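Local structure of peptidase S15/CocE/NonD (4PF1) at residues P419-S430 and R604-A614; H262-Q270 and R536-A544. The protein is probably a serine aminopeptidase of the alpha/beta-hydrolase fold, related to the X-Pro dipeptidyl-peptidases, that cleaves residues from the N termini of peptides. One frame throughout, in Å; residues are numbered along the deposited sequence.

Contact 1. Residues P419-S430 and R604-A614; sequences PAAKQAFDEYVS and RKATQRVWRTA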
loop_
_atom_site.group_PDB
_atom_site.type_symbol
_atom_site.label_atom_id
_atom_site.label_comp_id
_atom_site.label_asym_id
_atom_site.label_seq_id
_atom_site.Cartn_x
_atom_site.Cartn_y
_atom_site.Cartn_z
ATOM N N PRO A 419 -29.208 28.157 -28.347
ATOM C CA PRO A 419 -30.456 28.229 -27.556
ATOM C C PRO A 419 -31.539 29.098 -28.199
ATOM O O PRO A 419 -31.230 30.021 -28.956
ATOM C CB PRO A 419 -29.996 28.829 -26.224
ATOM C CG PRO A 419 -28.789 29.619 -26.566
ATOM C CD PRO A 419 -28.114 28.926 -27.712
ATOM N N ALA A 420 -32.814 28.817 -27.861
ATOM C CA ALA A 420 -33.972 29.567 -28.358
ATOM C C ALA A 420 -34.103 30.930 -27.646
ATOM O O ALA A 420 -33.389 31.190 -26.674
ATOM C CB ALA A 420 -35.245 28.748 -28.172
ATOM N N ALA A 421 -35.016 31.792 -28.135
ATOM C CA ALA A 421 -35.239 33.145 -27.611
ATOM C C ALA A 421 -35.872 33.168 -26.213
ATOM O O ALA A 421 -35.508 34.029 -25.406
ATOM C CB ALA A 421 -36.103 33.937 -28.573
ATOM N N LYS A 422 -36.829 32.246 -25.932
ATOM C CA LYS A 422 -37.575 32.175 -24.656
ATOM C C LYS A 422 -36.654 32.220 -23.422
ATOM O O LYS A 422 -35.519 31.738 -23.476
ATOM C CB LYS A 422 -38.466 30.915 -24.602
ATOM C CG LYS A 422 -37.693 29.597 -24.674
ATOM C CD LYS A 422 -38.603 28.389 -24.711
ATOM C CE LYS A 422 -37.803 27.111 -24.760
ATOM N NZ LYS A 422 -38.673 25.918 -24.897
ATOM N N GLN A 423 -37.159 32.800 -22.314
ATOM C CA GLN A 423 -36.435 32.912 -21.051
ATOM C C GLN A 423 -36.004 31.530 -20.564
ATOM O O GLN A 423 -36.824 30.611 -20.486
ATOM C CB GLN A 423 -37.293 33.620 -19.990
ATOM C CG GLN A 423 -36.535 33.926 -18.700
ATOM C CD GLN A 423 -37.434 34.494 -17.638
ATOM O OE1 GLN A 423 -37.631 35.711 -17.543
ATOM N NE2 GLN A 423 -37.984 33.626 -16.801
ATOM N N ALA A 424 -34.701 31.378 -20.288
ATOM C CA ALA A 424 -34.106 30.125 -19.837
ATOM C C ALA A 424 -32.808 30.387 -19.084
ATOM O O ALA A 424 -31.975 31.189 -19.523
ATOM C CB ALA A 424 -33.847 29.201 -21.025
ATOM N N PHE A 425 -32.657 29.722 -17.938
ATOM C CA PHE A 425 -31.483 29.808 -17.077
ATOM C C PHE A 425 -31.471 28.650 -16.095
ATOM O O PHE A 425 -32.509 28.029 -15.855
ATOM C CB PHE A 425 -31.440 31.160 -16.308
ATOM C CG PHE A 425 -32.695 31.512 -15.535
ATOM C CD1 PHE A 425 -32.914 31.001 -14.257
ATOM C CD2 PHE A 425 -33.633 32.393 -16.062
ATOM C CE1 PHE A 425 -34.072 31.329 -13.544
ATOM C CE2 PHE A 425 -34.787 32.726 -15.345
ATOM C CZ PHE A 425 -34.996 32.193 -14.090
ATOM N N ASP A 426 -30.309 28.377 -15.511
ATOM C CA ASP A 426 -30.158 27.392 -14.445
ATOM C C ASP A 426 -29.828 28.148 -13.172
ATOM O O ASP A 426 -28.972 29.034 -13.192
ATOM C CB ASP A 426 -29.089 26.352 -14.793
ATOM C CG ASP A 426 -29.421 25.571 -16.044
ATOM O OD1 ASP A 426 -30.389 24.773 -16.008
ATOM O OD2 ASP A 426 -28.749 25.789 -17.071
ATOM N N GLU A 427 -30.551 27.854 -12.085
ATOM C CA GLU A 427 -30.420 28.588 -10.834
ATOM C C GLU A 427 -29.838 27.747 -9.699
ATOM O O GLU A 427 -30.111 26.549 -9.604
ATOM C CB GLU A 427 -31.796 29.127 -10.425
ATOM C CG GLU A 427 -31.768 30.203 -9.355
ATOM C CD GLU A 427 -33.147 30.678 -8.952
ATOM O OE1 GLU A 427 -33.803 29.985 -8.142
ATOM O OE2 GLU A 427 -33.577 31.744 -9.447
ATOM N N TYR A 428 -29.060 28.401 -8.816
ATOM C CA TYR A 428 -28.501 27.818 -7.594
ATOM C C TYR A 428 -28.176 28.918 -6.590
ATOM O O TYR A 428 -28.012 30.082 -6.973
ATOM C CB TYR A 428 -27.264 26.939 -7.875
ATOM C CG TYR A 428 -25.995 27.687 -8.225
ATOM C CD1 TYR A 428 -25.770 28.150 -9.517
ATOM C CD2 TYR A 428 -24.978 27.853 -7.288
ATOM C CE1 TYR A 428 -24.565 28.753 -9.872
ATOM C CE2 TYR A 428 -23.785 28.493 -7.620
ATOM C CZ TYR A 428 -23.582 28.942 -8.915
ATOM O OH TYR A 428 -22.408 29.569 -9.256
ATOM N N VAL A 429 -28.092 28.552 -5.303
ATOM C CA VAL A 429 -27.762 29.499 -4.247
ATOM C C VAL A 429 -26.342 29.214 -3.756
ATOM O O VAL A 429 -26.033 28.085 -3.359
ATOM C CB VAL A 429 -28.796 29.486 -3.086
ATOM C CG1 VAL A 429 -28.391 30.454 -1.974
ATOM C CG2 VAL A 429 -30.200 29.811 -3.594
ATOM N N SER A 430 -25.477 30.238 -3.803
ATOM C CA SER A 430 -24.112 30.130 -3.312
ATOM C C SER A 430 -24.034 30.718 -1.907
ATOM O O SER A 430 -24.329 31.903 -1.710
ATOM C CB SER A 430 -23.143 30.832 -4.253
ATOM O OG SER A 430 -21.858 30.947 -3.662
ATOM N N ARG A 604 -22.643 37.201 2.458
ATOM C CA ARG A 604 -24.070 36.871 2.371
ATOM C C ARG A 604 -24.385 35.908 1.232
ATOM O O ARG A 604 -23.719 35.933 0.193
ATOM C CB ARG A 604 -24.922 38.142 2.187
ATOM C CG ARG A 604 -24.690 39.259 3.211
ATOM C CD ARG A 604 -25.817 40.290 3.215
ATOM N NE ARG A 604 -26.191 40.735 1.867
ATOM C CZ ARG A 604 -27.358 40.461 1.283
ATOM N NH1 ARG A 604 -28.281 39.756 1.926
ATOM N NH2 ARG A 604 -27.608 40.893 0.053
ATOM N N LYS A 605 -25.463 35.108 1.409
ATOM C CA LYS A 605 -25.981 34.174 0.403
ATOM C C LYS A 605 -26.435 34.937 -0.827
ATOM O O LYS A 605 -26.941 36.055 -0.707
ATOM C CB LYS A 605 -27.170 33.371 0.962
ATOM C CG LYS A 605 -26.813 32.350 2.024
ATOM C CD LYS A 605 -28.050 31.583 2.461
ATOM C CE LYS A 605 -27.817 30.795 3.724
ATOM N NZ LYS A 605 -28.992 29.959 4.070
ATOM N N ALA A 606 -26.261 34.339 -2.007
ATOM C CA ALA A 606 -26.685 34.961 -3.256
ATOM C C ALA A 606 -27.298 33.931 -4.188
ATOM O O ALA A 606 -26.857 32.778 -4.217
ATOM C CB ALA A 606 -25.511 35.648 -3.933
ATOM N N THR A 607 -28.326 34.349 -4.936
ATOM C CA THR A 607 -29.012 33.527 -5.927
ATOM C C THR A 607 -28.292 33.710 -7.256
ATOM O O THR A 607 -28.224 34.826 -7.766
ATOM C CB THR A 607 -30.502 33.906 -5.981
ATOM O OG1 THR A 607 -31.062 33.725 -4.682
ATOM C CG2 THR A 607 -31.281 33.083 -6.990
ATOM N N GLN A 608 -27.704 32.626 -7.783
ATOM C CA GLN A 608 -26.921 32.661 -9.019
ATOM C C GLN A 608 -27.684 32.040 -10.165
ATOM O O GLN A 608 -28.318 30.999 -9.992
ATOM C CB GLN A 608 -25.562 31.942 -8.845
ATOM C CG GLN A 608 -24.905 32.080 -7.456
ATOM C CD GLN A 608 -24.342 33.455 -7.198
ATOM O OE1 GLN A 608 -25.071 34.438 -7.073
ATOM N NE2 GLN A 608 -23.036 33.538 -7.036
ATOM N N ARG A 609 -27.604 32.663 -11.352
ATOM C CA ARG A 609 -28.301 32.183 -12.541
ATOM C C ARG A 609 -27.396 32.193 -13.754
ATOM O O ARG A 609 -26.898 33.251 -14.132
ATOM C CB ARG A 609 -29.543 33.046 -12.828
ATOM C CG ARG A 609 -30.707 32.827 -11.885
ATOM C CD ARG A 609 -31.794 33.845 -12.154
ATOM N NE ARG A 609 -32.926 33.694 -11.243
ATOM C CZ ARG A 609 -33.996 34.481 -11.248
ATOM N NH1 ARG A 609 -34.092 35.479 -12.118
ATOM N NH2 ARG A 609 -34.981 34.275 -10.385
ATOM N N VAL A 610 -27.200 31.022 -14.381
ATOM C CA VAL A 610 -26.437 30.911 -15.620
ATOM C C VAL A 610 -27.457 30.865 -16.769
ATOM O O VAL A 610 -28.194 29.883 -16.913
ATOM C CB VAL A 610 -25.450 29.714 -15.617
ATOM C CG1 VAL A 610 -24.898 29.447 -17.014
ATOM C CG2 VAL A 610 -24.311 29.955 -14.627
ATOM N N TRP A 611 -27.544 31.968 -17.530
ATOM C CA TRP A 611 -28.526 32.142 -18.598
ATOM C C TRP A 611 -28.114 31.448 -19.898
ATOM O O TRP A 611 -26.933 31.387 -20.228
ATOM C CB TRP A 611 -28.791 33.633 -18.832
ATOM C CG TRP A 611 -29.608 34.264 -17.737
ATOM C CD1 TRP A 611 -29.219 34.500 -16.449
ATOM C CD2 TRP A 611 -30.964 34.722 -17.836
ATOM N NE1 TRP A 611 -30.250 35.068 -15.738
ATOM C CE2 TRP A 611 -31.336 35.212 -16.564
ATOM C CE3 TRP A 611 -31.901 34.773 -18.883
ATOM C CZ2 TRP A 611 -32.593 35.780 -16.320
ATOM C CZ3 TRP A 611 -33.153 35.318 -18.634
ATOM C CH2 TRP A 611 -33.492 35.803 -17.362
ATOM N N ARG A 612 -29.108 30.921 -20.631
ATOM C CA ARG A 612 -28.907 30.177 -21.880
ATOM C C ARG A 612 -30.050 30.473 -22.859
ATOM O O ARG A 612 -30.965 29.661 -23.030
ATOM C CB ARG A 612 -28.787 28.662 -21.599
ATOM C CG ARG A 612 -29.658 28.175 -20.438
ATOM C CD ARG A 612 -29.662 26.673 -20.334
ATOM N NE ARG A 612 -30.430 26.220 -19.175
ATOM C CZ ARG A 612 -31.728 25.937 -19.198
ATOM N NH1 ARG A 612 -32.420 26.055 -20.326
ATOM N NH2 ARG A 612 -32.343 25.527 -18.097
ATOM N N THR A 613 -30.018 31.675 -23.456
ATOM C CA THR A 613 -31.035 32.152 -24.403
ATOM C C THR A 613 -30.354 32.667 -25.673
ATOM O O THR A 613 -29.133 32.776 -25.697
ATOM C CB THR A 613 -31.898 33.265 -23.755
ATOM O OG1 THR A 613 -31.077 34.400 -23.483
ATOM C CG2 THR A 613 -32.594 32.815 -22.479
ATOM N N ALA A 614 -31.139 33.012 -26.715
ATOM C CA ALA A 614 -30.605 33.576 -27.964
ATOM C C ALA A 614 -29.802 34.861 -27.681
ATOM O O ALA A 614 -28.715 35.041 -28.235
ATOM C CB ALA A 614 -31.743 33.871 -28.934
#
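Arg612 and Arg609 of segment 604-614 each grip an acid of strand 425-430, Asp426 and Glu427, bracing an antiparallel strand pair in the beta domain that corresponds to the C-terminal non-catalytic domain of X-Pro dipeptidyl-peptidases. Arg612 meets Asp426 side-on, NE reaching OD2 at 2.7 Å and NH2 reaching OD1; both donors lie above the carboxylate plane, and OD2 is also bonded by Trp473. Arg609 places NE and NH2 on one oxygen of Glu427, with NE 2.7 Å from OE2 on its anti lone pair, and the two flat groups are nearly coplanar (9°). Along the strands the backbones bond in pairs, Asp426 with Val610, Tyr428 with Gln608 and Ser430 with Ala606.

Phe425, Glu427, Arg609 and Trp611 share one face of the sheet. The Arg609 guanidinium lies flat on the Phe425 ring, planes 17° apart, while its edge holds Glu427, so the acid fixes the rotation of the stacked group. With CG set between the backbone N and carbonyl carbon (chi1 53°), the Phe425 ring also reaches Trp611, CD2 coming 3.6 Å from CZ2. On the other face Tyr428, its hydroxyl bonded to Ser578, receives Gln608 CB over its ring. Phe425 CB sits almost squarely above the five-membered ring of Trp611, 3.8 Å from its centroid.

Contact 2. Residues H262-Q270 and R536-A544; sequences HPSYDSFWQ and RYREDFAVA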
loop_
_atom_site.group_PDB
_atom_site.type_symbol
_atom_site.label_atom_id
_atom_site.label_comp_id
_atom_site.label_asym_id
_atom_site.label_seq_id
_atom_site.Cartn_x
_atom_site.Cartn_y
_atom_site.Cartn_z
ATOM N N HIS A 262 -1.997 45.702 -3.203
ATOM C CA HIS A 262 -2.326 45.582 -4.626
ATOM C C HIS A 262 -3.270 44.382 -4.914
ATOM O O HIS A 262 -2.854 43.436 -5.593
ATOM C CB HIS A 262 -1.039 45.480 -5.473
ATOM C CG HIS A 262 -0.072 46.602 -5.250
ATOM N ND1 HIS A 262 -0.344 47.887 -5.687
ATOM C CD2 HIS A 262 1.137 46.596 -4.642
ATOM C CE1 HIS A 262 0.701 48.617 -5.331
ATOM N NE2 HIS A 262 1.617 47.884 -4.699
ATOM N N PRO A 263 -4.565 44.420 -4.480
ATOM C CA PRO A 263 -5.469 43.293 -4.801
ATOM C C PRO A 263 -5.887 43.266 -6.281
ATOM O O PRO A 263 -6.144 42.190 -6.820
ATOM C CB PRO A 263 -6.673 43.531 -3.886
ATOM C CG PRO A 263 -6.685 45.000 -3.644
ATOM C CD PRO A 263 -5.254 45.461 -3.683
ATOM N N SER A 264 -5.937 44.446 -6.934
ATOM C CA SER A 264 -6.313 44.576 -8.346
ATOM C C SER A 264 -5.075 44.578 -9.262
ATOM O O SER A 264 -3.960 44.828 -8.798
ATOM C CB SER A 264 -7.134 45.844 -8.565
ATOM O OG SER A 264 -6.324 47.006 -8.508
ATOM N N TYR A 265 -5.285 44.317 -10.567
ATOM C CA TYR A 265 -4.233 44.273 -11.589
ATOM C C TYR A 265 -3.777 45.701 -11.939
ATOM O O TYR A 265 -3.944 46.149 -13.077
ATOM C CB TYR A 265 -4.752 43.524 -12.839
ATOM C CG TYR A 265 -3.683 43.069 -13.814
ATOM C CD1 TYR A 265 -2.688 42.176 -13.422
ATOM C CD2 TYR A 265 -3.723 43.452 -15.151
ATOM C CE1 TYR A 265 -1.726 41.722 -14.321
ATOM C CE2 TYR A 265 -2.767 43.005 -16.061
ATOM C CZ TYR A 265 -1.769 42.138 -15.642
ATOM O OH TYR A 265 -0.823 41.692 -16.531
ATOM N N ASP A 266 -3.199 46.415 -10.947
ATOM C CA ASP A 266 -2.741 47.794 -11.117
ATOM C C ASP A 266 -1.327 47.842 -11.724
ATOM O O ASP A 266 -0.836 46.817 -12.209
ATOM C CB ASP A 266 -2.803 48.569 -9.778
ATOM C CG ASP A 266 -2.081 47.934 -8.595
ATOM O OD1 ASP A 266 -1.160 47.118 -8.825
ATOM O OD2 ASP A 266 -2.406 48.289 -7.446
ATOM N N SER A 267 -0.680 49.034 -11.697
ATOM C CA SER A 267 0.661 49.268 -12.245
ATOM C C SER A 267 1.705 48.290 -11.688
ATOM O O SER A 267 2.604 47.895 -12.423
ATOM C CB SER A 267 1.106 50.703 -11.978
ATOM O OG SER A 267 1.240 50.957 -10.589
ATOM N N PHE A 268 1.575 47.894 -10.396
ATOM C CA PHE A 268 2.499 46.970 -9.725
ATOM C C PHE A 268 2.562 45.606 -10.433
ATOM O O PHE A 268 3.652 45.049 -10.589
ATOM C CB PHE A 268 2.102 46.783 -8.243
ATOM C CG PHE A 268 2.905 45.745 -7.489
ATOM C CD1 PHE A 268 4.166 46.046 -6.986
ATOM C CD2 PHE A 268 2.390 44.473 -7.259
ATOM C CE1 PHE A 268 4.910 45.085 -6.292
ATOM C CE2 PHE A 268 3.134 43.512 -6.566
ATOM C CZ PHE A 268 4.385 43.827 -6.080
ATOM N N TRP A 269 1.397 45.064 -10.830
ATOM C CA TRP A 269 1.315 43.758 -11.479
ATOM C C TRP A 269 1.509 43.856 -12.991
ATOM O O TRP A 269 2.121 42.965 -13.582
ATOM C CB TRP A 269 -0.021 43.078 -11.155
ATOM C CG TRP A 269 -0.193 42.720 -9.707
ATOM C CD1 TRP A 269 -1.102 43.243 -8.835
ATOM C CD2 TRP A 269 0.559 41.744 -8.966
ATOM N NE1 TRP A 269 -0.964 42.657 -7.598
ATOM C CE2 TRP A 269 0.041 41.725 -7.652
ATOM C CE3 TRP A 269 1.607 40.863 -9.294
ATOM C CZ2 TRP A 269 0.546 40.876 -6.659
ATOM C CZ3 TRP A 269 2.108 40.022 -8.309
ATOM C CH2 TRP A 269 1.584 40.037 -7.009
ATOM N N GLN A 270 0.990 44.930 -13.619
ATOM C CA GLN A 270 1.109 45.148 -15.066
ATOM C C GLN A 270 2.585 45.289 -15.499
ATOM O O GLN A 270 2.976 44.719 -16.521
ATOM C CB GLN A 270 0.302 46.385 -15.499
ATOM C CG GLN A 270 -1.210 46.183 -15.424
ATOM C CD GLN A 270 -1.973 47.360 -15.967
ATOM O OE1 GLN A 270 -2.016 47.591 -17.177
ATOM N NE2 GLN A 270 -2.621 48.111 -15.087
ATOM N N ARG A 536 -15.648 41.180 -9.666
ATOM C CA ARG A 536 -15.417 42.620 -9.478
ATOM C C ARG A 536 -14.496 43.206 -10.591
ATOM O O ARG A 536 -14.474 44.423 -10.782
ATOM C CB ARG A 536 -14.833 42.905 -8.077
ATOM C CG ARG A 536 -13.407 42.384 -7.886
ATOM C CD ARG A 536 -13.038 42.148 -6.435
ATOM N NE ARG A 536 -12.609 43.371 -5.757
ATOM C CZ ARG A 536 -13.342 44.020 -4.856
ATOM N NH1 ARG A 536 -12.874 45.118 -4.281
ATOM N NH2 ARG A 536 -14.545 43.570 -4.520
ATOM N N TYR A 537 -13.766 42.332 -11.333
ATOM C CA TYR A 537 -12.859 42.748 -12.412
ATOM C C TYR A 537 -13.445 42.423 -13.811
ATOM O O TYR A 537 -12.690 42.287 -14.777
ATOM C CB TYR A 537 -11.467 42.092 -12.236
ATOM C CG TYR A 537 -10.890 42.254 -10.846
ATOM C CD1 TYR A 537 -10.514 43.508 -10.367
ATOM C CD2 TYR A 537 -10.727 41.159 -10.006
ATOM C CE1 TYR A 537 -10.014 43.669 -9.076
ATOM C CE2 TYR A 537 -10.215 41.304 -8.717
ATOM C CZ TYR A 537 -9.858 42.561 -8.257
ATOM O OH TYR A 537 -9.370 42.708 -6.981
ATOM N N ARG A 538 -14.793 42.358 -13.918
ATOM C CA ARG A 538 -15.513 42.038 -15.161
ATOM C C ARG A 538 -15.255 43.048 -16.297
ATOM O O ARG A 538 -15.185 42.648 -17.460
ATOM C CB ARG A 538 -17.029 41.957 -14.894
ATOM C CG ARG A 538 -17.829 41.355 -16.047
ATOM C CD ARG A 538 -19.329 41.501 -15.847
ATOM N NE ARG A 538 -19.808 42.853 -16.156
ATOM C CZ ARG A 538 -20.115 43.278 -17.378
ATOM N NH1 ARG A 538 -19.977 42.471 -18.424
ATOM N NH2 ARG A 538 -20.548 44.515 -17.566
ATOM N N GLU A 539 -15.167 44.341 -15.974
ATOM C CA GLU A 539 -15.016 45.377 -16.995
ATOM C C GLU A 539 -13.610 45.962 -17.030
ATOM O O GLU A 539 -13.214 46.536 -18.044
ATOM C CB GLU A 539 -16.056 46.479 -16.788
ATOM C CG GLU A 539 -17.471 45.994 -17.042
ATOM C CD GLU A 539 -18.543 47.038 -16.825
ATOM O OE1 GLU A 539 -18.768 47.860 -17.742
ATOM O OE2 GLU A 539 -19.181 47.015 -15.748
ATOM N N ASP A 540 -12.850 45.804 -15.937
ATOM C CA ASP A 540 -11.478 46.288 -15.840
ATOM C C ASP A 540 -10.720 45.470 -14.806
ATOM O O ASP A 540 -11.127 45.425 -13.643
ATOM C CB ASP A 540 -11.450 47.789 -15.477
ATOM C CG ASP A 540 -10.143 48.507 -15.784
ATOM O OD1 ASP A 540 -9.108 47.820 -15.959
ATOM O OD2 ASP A 540 -10.148 49.757 -15.821
ATOM N N PHE A 541 -9.620 44.815 -15.225
ATOM C CA PHE A 541 -8.790 44.025 -14.319
ATOM C C PHE A 541 -8.080 44.937 -13.289
ATOM O O PHE A 541 -7.883 44.523 -12.146
ATOM C CB PHE A 541 -7.768 43.177 -15.103
ATOM C CG PHE A 541 -8.299 41.880 -15.690
ATOM C CD1 PHE A 541 -8.896 40.919 -14.875
ATOM C CD2 PHE A 541 -8.138 41.590 -17.039
ATOM C CE1 PHE A 541 -9.350 39.706 -15.409
ATOM C CE2 PHE A 541 -8.606 40.383 -17.575
ATOM C CZ PHE A 541 -9.202 39.445 -16.753
ATOM N N ALA A 542 -7.767 46.200 -13.686
ATOM C CA ALA A 542 -7.083 47.198 -12.854
ATOM C C ALA A 542 -8.011 47.897 -11.840
ATOM O O ALA A 542 -7.522 48.397 -10.824
ATOM C CB ALA A 542 -6.421 48.245 -13.741
ATOM N N VAL A 543 -9.322 47.989 -12.133
ATOM C CA VAL A 543 -10.265 48.685 -11.243
ATOM C C VAL A 543 -11.405 47.749 -10.807
ATOM O O VAL A 543 -12.131 47.219 -11.652
ATOM C CB VAL A 543 -10.836 49.990 -11.877
ATOM C CG1 VAL A 543 -11.546 50.843 -10.828
ATOM C CG2 VAL A 543 -9.745 50.802 -12.574
ATOM N N ALA A 544 -11.587 47.591 -9.486
ATOM C CA ALA A 544 -12.665 46.774 -8.934
ATOM C C ALA A 544 -13.990 47.537 -9.013
ATOM O O ALA A 544 -14.089 48.663 -8.517
ATOM C CB ALA A 544 -12.352 46.392 -7.494
HETATM O O HOH W 1 -8.237 40.537 -6.026
#
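An inverse gamma turn centred on Tyr265, just ahead of helix 267-270, docks on the loop that follows strand 525-534, joining the peptidase part of the chain to the C-terminal beta domain. Tyr265 N donates to Phe541 O at 3.0 Å, from above the carbonyl plane. Beside this bond Tyr265 CB rests 3.8 Å from Phe541 CB. With CG anti to the backbone N (chi1 -164°), the Tyr265 ring is carried off to where its hydroxyl bonds Asp189. Ala542 CB touches Tyr265 O at 3.3 Å, and Ser264 OG lies 3.0 Å from Ala542 O. An Asx turn shapes the other loop: Asp540 OD1 accepts from Ala542 N.

Tyr537 comes in alongside Pro263 and Ser264, its CE1 3.6 Å from Ser264 CB. Tyr537 OH donates to a water at 2.6 Å, and that water donates to Pro263 O, which also accepts from Trp191 NE1; the Tyr537 and Trp191 rings meet edge-to-face. A leucine in place of Tyr537 would probably leave the water without its phenolic donor and open a gap beside Ser264. Within 262-270, Asp266 N-caps the short helix through a weak OD1 bond from Phe268 N and holds His262 ND1 at 2.7 Å from OD2, while His262 NE2 bonds Glu13 of the second subunit. In both the Tyr265 N bond and the water bridge the protein acceptor is a backbone carbonyl, Phe541 O in one and Pro263 O in the other, so these two polar links rest largely on main-chain atoms.

From the N terminus the chain first enters contact 2 at 262-270, within the peptidase part. It then adds the remaining strands of the ten-strand sheet, as far as 384-388, and in the C-terminal beta domain lays down 419-430, the first half of contact 1. Residues 536-544 return to close contact 2 over a loop of 265 residues, and 604-614 close contact 1 over one of 173. The two loops therefore cross instead of nesting. Contact 1 joins strands inside the beta domain, whereas contact 2 ties that domain back to the peptidase part. Their centres lie 27 Å apart, and their nearest atoms, about 11 Å apart, do not touch.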